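Local atomic coordinates of ethanolamine utilization protein EutN/carboxysome structural protein Ccml (Halothece sp., PDB entry 6OWG), a protein that probably forms pentamers that cap the vertices of bacterial microcompartment shells. Residues P17-G21 with V22-L26. Sequence-based numbering, arbitrary orientation.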
ATOM      1  N   PRO D  17     -15.177 -34.246 -89.006  1.00  9.86           N
ATOM      2  CA  PRO D  17     -16.169 -33.469 -88.239  1.00  9.86           C
ATOM      3  C   PRO D  17     -15.963 -31.968 -88.318  1.00  9.86           C
ATOM      4  O   PRO D  17     -16.923 -31.206 -88.160  1.00  9.86           O
ATOM      5  CB  PRO D  17     -15.981 -33.985 -86.807  1.00  9.86           C
ATOM      6  CG  PRO D  17     -15.372 -35.330 -86.966  1.00  9.86           C
ATOM      7  CD  PRO D  17     -14.483 -35.230 -88.158  1.00  9.86           C
ATOM      8  N   SER D  18     -14.733 -31.522 -88.571  1.00  9.26           N
ATOM      9  CA  SER D  18     -14.470 -30.099 -88.740  1.00  9.26           C
ATOM     10  C   SER D  18     -14.844 -29.608 -90.133  1.00  9.26           C
ATOM     11  O   SER D  18     -14.807 -28.400 -90.390  1.00  9.26           O
ATOM     12  CB  SER D  18     -13.004 -29.819 -88.438  1.00  9.26           C
ATOM     13  OG  SER D  18     -12.179 -30.610 -89.266  1.00  9.26           O
ATOM     14  N   MET D  19     -15.194 -30.517 -91.043  1.00  8.98           N
ATOM     15  CA  MET D  19     -15.685 -30.134 -92.359  1.00  8.98           C
ATOM     16  C   MET D  19     -17.203 -30.018 -92.410  1.00  8.98           C
ATOM     17  O   MET D  19     -17.759 -29.890 -93.503  1.00  8.98           O
ATOM     18  CB  MET D  19     -15.212 -31.142 -93.405  1.00  8.98           C
ATOM     19  CG  MET D  19     -13.735 -31.050 -93.728  1.00  8.98           C
ATOM     20  SD  MET D  19     -13.283 -29.472 -94.467  1.00  8.98           S
ATOM     21  CE  MET D  19     -14.202 -29.556 -96.000  1.00  8.98           C
ATOM     22  N   THR D  20     -17.877 -30.061 -91.263  1.00  9.07           N
ATOM     23  CA  THR D  20     -19.332 -30.030 -91.236  1.00  9.07           C
ATOM     24  C   THR D  20     -19.835 -28.592 -91.298  1.00  9.07           C
ATOM     25  O   THR D  20     -19.374 -27.721 -90.555  1.00  9.07           O
ATOM     26  CB  THR D  20     -19.847 -30.720 -89.972  1.00  9.07           C
ATOM     27  OG1 THR D  20     -19.335 -32.057 -89.919  1.00  9.07           O
ATOM     28  CG2 THR D  20     -21.365 -30.781 -89.961  1.00  9.07           C
ATOM     29  N   GLY D  21     -20.789 -28.346 -92.193  1.00  8.21           N
ATOM     30  CA  GLY D  21     -21.309 -27.017 -92.409  1.00  8.21           C
ATOM     31  C   GLY D  21     -20.562 -26.208 -93.439  1.00  8.21           C
ATOM     32  O   GLY D  21     -20.986 -25.089 -93.752  1.00  8.21           O
ATOM     33  N   VAL D  22     -19.470 -26.737 -93.979  1.00  7.02           N
ATOM     34  CA  VAL D  22     -18.673 -26.063 -94.993  1.00  7.02           C
ATOM     35  C   VAL D  22     -19.307 -26.340 -96.347  1.00  7.02           C
ATOM     36  O   VAL D  22     -19.419 -27.498 -96.766  1.00  7.02           O
ATOM     37  CB  VAL D  22     -17.211 -26.533 -94.956  1.00  7.02           C
ATOM     38  CG1 VAL D  22     -16.448 -25.980 -96.133  1.00  7.02           C
ATOM     39  CG2 VAL D  22     -16.556 -26.118 -93.654  1.00  7.02           C
ATOM     40  N   LYS D  23     -19.736 -25.281 -97.025  1.00  6.26           N
ATOM     41  CA  LYS D  23     -20.322 -25.400 -98.352  1.00  6.26           C
ATOM     42  C   LYS D  23     -19.206 -25.469 -99.384  1.00  6.26           C
ATOM     43  O   LYS D  23     -18.368 -24.567 -99.457  1.00  6.26           O
ATOM     44  CB  LYS D  23     -21.250 -24.219 -98.619  1.00  6.26           C
ATOM     45  CG  LYS D  23     -21.637 -24.029-100.067  1.00  6.26           C
ATOM     46  CD  LYS D  23     -22.331 -22.696-100.257  1.00  6.26           C
ATOM     47  CE  LYS D  23     -22.608 -22.420-101.719  1.00  6.26           C
ATOM     48  NZ  LYS D  23     -23.104 -21.038-101.940  1.00  6.26           N
ATOM     49  N   LEU D  24     -19.192 -26.535-100.177  1.00  5.16           N
ATOM     50  CA  LEU D  24     -18.108 -26.816-101.105  1.00  5.16           C
ATOM     51  C   LEU D  24     -18.560 -26.537-102.528  1.00  5.16           C
ATOM     52  O   LEU D  24     -19.505 -27.161-103.019  1.00  5.16           O
ATOM     53  CB  LEU D  24     -17.648 -28.266-100.975  1.00  5.16           C
ATOM     54  CG  LEU D  24     -17.315 -28.706 -99.553  1.00  5.16           C
ATOM     55  CD1 LEU D  24     -17.344 -30.212 -99.447  1.00  5.16           C
ATOM     56  CD2 LEU D  24     -15.967 -28.165 -99.150  1.00  5.16           C
ATOM     57  N   LEU D  25     -17.880 -25.610-103.186  1.00  4.88           N
ATOM     58  CA  LEU D  25     -18.185 -25.221-104.551  1.00  4.88           C
ATOM     59  C   LEU D  25     -17.096 -25.701-105.495  1.00  4.88           C
ATOM     60  O   LEU D  25     -15.904 -25.559-105.230  1.00  4.88           O
ATOM     61  CB  LEU D  25     -18.330 -23.701-104.662  1.00  4.88           C
ATOM     62  CG  LEU D  25     -19.606 -23.055-104.139  1.00  4.88           C
ATOM     63  CD1 LEU D  25     -19.609 -21.605-104.532  1.00  4.88           C
ATOM     64  CD2 LEU D  25     -20.818 -23.760-104.701  1.00  4.88           C
ATOM     65  N   LEU D  26     -17.522 -26.264-106.618  1.00  5.11           N
ATOM     66  CA  LEU D  26     -16.621 -26.636-107.701  1.00  5.11           C
ATOM     67  C   LEU D  26     -16.438 -25.411-108.586  1.00  5.11           C
ATOM     68  O   LEU D  26     -17.377 -24.986-109.266  1.00  5.11           O
ATOM     69  CB  LEU D  26     -17.170 -27.817-108.494  1.00  5.11           C
ATOM     70  CG  LEU D  26     -16.215 -28.395-109.531  1.00  5.11           C
ATOM     71  CD1 LEU D  26     -15.245 -29.344-108.868  1.00  5.11           C
ATOM     72  CD2 LEU D  26     -16.986 -29.089-110.630  1.00  5.11           C
TER
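The bends of Met19 bring CE to Leu24: CG sits beside the backbone N (chi1 -72°), and the chain is bent again at chi2 and chi3. The methyl CE thereby meets Leu24 CD2 at 3.9 Å, and the two side chains cross at about a right angle. Val22 has CG1 anti to its backbone N (chi1 172°), and Met19 CE lies 4.2 Å from Val22 CG1. The methyl CE, not the sulfur, makes the contact, close to Leu24 and looser to Val22.

The backbone makes a type II beta turn from Met19 to Val22. Gly21 takes its third position with a positive phi of 89°, where a side chain would press on the preceding carbonyl. Val22 N is 3.6 Å from Met19 O, without a hydrogen bond. Thr20, at the second position of the turn, donates OG1 to Pro17 O at 3.1 Å, from above the carbonyl plane.

The CB of Lys23 points away from residues 17-21; its NZ forms a salt bridge with Asp45 and a hydrogen bond to Ala49 O. Met19 also packs on Pro73 and Leu74, and on Val79 of a neighbouring subunit. The turn overlaps the end of the 3-10 segment 17-19, and Lys23 links it to strand 24-30, which lies between strands 39-44 and 2-11 in the five-stranded antiparallel sheet of this OB-clan fold.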